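PDB 6K8H: aminotransferase class-III from Sphaerobacter thermophilus DSM 20745, which is an omega-transaminase of the class-III aminotransferase family, with the fold-type I architecture of pyridoxal phosphate-dependent enzymes. Local coordinates for residues A108-E113 against A331-T336. Sequence-based numbering, arbitrary orientation.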
loop_
_atom_site.group_PDB
_atom_site.type_symbol
_atom_site.label_atom_id
_atom_site.label_comp_id
_atom_site.label_asym_id
_atom_site.label_seq_id
_atom_site.Cartn_x
_atom_site.Cartn_y
_atom_site.Cartn_z
ATOM N N ALA B 108 9.635 0.010 -15.752
ATOM C CA ALA B 108 10.007 1.420 -15.751
ATOM C C ALA B 108 10.366 1.904 -17.157
ATOM O O ALA B 108 10.009 3.027 -17.548
ATOM C CB ALA B 108 11.158 1.648 -14.769
ATOM N N GLU B 109 11.073 1.073 -17.933
ATOM C CA GLU B 109 11.397 1.430 -19.311
ATOM C C GLU B 109 10.128 1.644 -20.138
ATOM O O GLU B 109 10.018 2.629 -20.880
ATOM C CB GLU B 109 12.301 0.354 -19.923
ATOM C CG GLU B 109 13.794 0.588 -19.619
ATOM C CD GLU B 109 14.684 -0.630 -19.882
ATOM O OE1 GLU B 109 14.155 -1.719 -20.191
ATOM O OE2 GLU B 109 15.921 -0.492 -19.760
ATOM N N LEU B 110 9.136 0.757 -19.994
ATOM C CA LEU B 110 7.891 0.954 -20.741
ATOM C C LEU B 110 7.185 2.252 -20.336
ATOM O O LEU B 110 6.781 3.052 -21.196
ATOM C CB LEU B 110 6.961 -0.247 -20.552
ATOM C CG LEU B 110 5.635 -0.205 -21.334
ATOM C CD1 LEU B 110 5.176 -1.624 -21.713
ATOM C CD2 LEU B 110 4.534 0.520 -20.552
ATOM N N LEU B 111 6.998 2.465 -19.024
ATOM C CA LEU B 111 6.280 3.659 -18.568
ATOM C C LEU B 111 6.991 4.940 -18.993
ATOM O O LEU B 111 6.343 5.899 -19.428
ATOM C CB LEU B 111 6.106 3.645 -17.043
ATOM C CG LEU B 111 5.085 2.637 -16.492
ATOM C CD1 LEU B 111 5.066 2.669 -14.957
ATOM C CD2 LEU B 111 3.705 2.904 -17.052
ATOM N N THR B 112 8.317 4.998 -18.851
ATOM C CA THR B 112 9.004 6.228 -19.238
ATOM C C THR B 112 9.016 6.405 -20.753
ATOM O O THR B 112 9.025 7.544 -21.234
ATOM C CB THR B 112 10.442 6.275 -18.683
ATOM O OG1 THR B 112 11.167 5.109 -19.081
ATOM C CG2 THR B 112 10.441 6.381 -17.160
ATOM N N GLU B 113 8.985 5.311 -21.524
ATOM C CA GLU B 113 8.923 5.461 -22.975
ATOM C C GLU B 113 7.579 6.029 -23.408
ATOM O O GLU B 113 7.513 6.839 -24.343
ATOM C CB GLU B 113 9.175 4.118 -23.668
ATOM C CG GLU B 113 10.649 3.805 -23.923
ATOM C CD GLU B 113 10.964 2.301 -23.940
ATOM O OE1 GLU B 113 10.084 1.488 -24.334
ATOM O OE2 GLU B 113 12.105 1.938 -23.564
ATOM N N ALA B 331 0.270 -6.545 -19.142
ATOM C CA ALA B 331 -0.950 -5.753 -19.314
ATOM C C ALA B 331 -0.696 -4.528 -20.179
ATOM O O ALA B 331 -1.463 -4.230 -21.105
ATOM C CB ALA B 331 -1.500 -5.328 -17.950
ATOM N N MET B 332 0.393 -3.812 -19.903
ATOM C CA MET B 332 0.675 -2.601 -20.658
ATOM C C MET B 332 1.092 -2.926 -22.084
ATOM O O MET B 332 0.686 -2.229 -23.018
ATOM C CB MET B 332 1.749 -1.779 -19.946
ATOM C CG MET B 332 1.327 -1.252 -18.584
ATOM S SD MET B 332 -0.224 -0.319 -18.611
ATOM C CE MET B 332 0.304 1.167 -19.467
ATOM N N ARG B 333 1.891 -3.984 -22.281
ATOM C CA ARG B 333 2.299 -4.330 -23.639
ATOM C C ARG B 333 1.106 -4.691 -24.503
ATOM O O ARG B 333 1.143 -4.477 -25.719
ATOM C CB ARG B 333 3.298 -5.487 -23.641
ATOM C CG ARG B 333 4.748 -5.030 -23.472
ATOM C CD ARG B 333 5.721 -6.213 -23.489
ATOM N NE ARG B 333 7.084 -5.739 -23.250
ATOM C CZ ARG B 333 8.126 -6.528 -23.003
ATOM N NH1 ARG B 333 7.962 -7.846 -22.957
ATOM N NH2 ARG B 333 9.331 -5.994 -22.797
ATOM N N LYS B 334 0.056 -5.266 -23.903
ATOM C CA LYS B 334 -1.164 -5.561 -24.646
ATOM C C LYS B 334 -1.992 -4.325 -24.976
ATOM O O LYS B 334 -2.855 -4.402 -25.862
ATOM C CB LYS B 334 -2.016 -6.566 -23.868
ATOM C CG LYS B 334 -1.386 -7.948 -23.801
ATOM C CD LYS B 334 -2.051 -8.859 -22.761
ATOM C CE LYS B 334 -3.533 -9.005 -22.989
ATOM N NZ LYS B 334 -3.862 -10.123 -23.918
ATOM N N LEU B 335 -1.783 -3.205 -24.271
ATOM C CA LEU B 335 -2.477 -1.938 -24.538
ATOM C C LEU B 335 -1.667 -1.141 -25.556
ATOM O O LEU B 335 -0.870 -0.266 -25.214
ATOM C CB LEU B 335 -2.661 -1.131 -23.261
ATOM C CG LEU B 335 -3.757 -1.425 -22.259
ATOM C CD1 LEU B 335 -3.610 -0.423 -21.109
ATOM C CD2 LEU B 335 -5.135 -1.341 -22.896
ATOM N N THR B 336 -1.859 -1.481 -26.824
ATOM C CA THR B 336 -1.205 -0.843 -27.961
ATOM C C THR B 336 -2.016 0.346 -28.451
ATOM O O THR B 336 -3.186 0.501 -28.092
ATOM C CB THR B 336 -1.070 -1.862 -29.079
ATOM O OG1 THR B 336 -2.388 -2.285 -29.457
ATOM C CG2 THR B 336 -0.289 -3.066 -28.597
#
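Leu-110 holds CG anti to its own backbone nitrogen (chi1 -177°), which extends its two methyls toward Met-332 and Arg-333. Met-332 has CG anti to its carbonyl carbon (chi1 -64°). Its CB faces the leucine because it points toward helix 102-114 from the backbone. The bends at chi2 and chi3 carry SD off to one side and turn the CE methyl back toward the leucine. CD2 of Leu-110 lies 3.7 Å from CB of Met-332 and 4.2 Å from its CG. The other methyl, CD1, is 3.9 Å from the same CB. The fork of the leucine therefore straddles the first side-chain carbon of the methionine. CD1 also touches the aliphatic part of Arg-333, with CG 3.9 Å away. From CG to NE that arginine chain is extended, and it borders the contact on the exposed side. The contact is wholly apolar and small, 154 Å² in all. The CA atoms of Leu-110 and Met-332 are 8.0 Å apart, the nearest CA pair across the two segments.

Within 108-113, the hydroxyl OG1 of Thr-112 donates to O of Ala-108 at 2.8 Å. That oxygen also takes the helical bond from N of Thr-112, and the two donors come from opposite faces of its plane.

The contact joins helix 102-114 to the C-terminal end of helix 322-334. Met-332 also packs on Ile-283, next to the ligand-pocket residue Lys-282. Helix 102-114 rests on strand 120-124, and Arg-25 and Val-29 on helix 18-29 of the second subunit cover its face bearing Ala-108, Glu-109 and Thr-112.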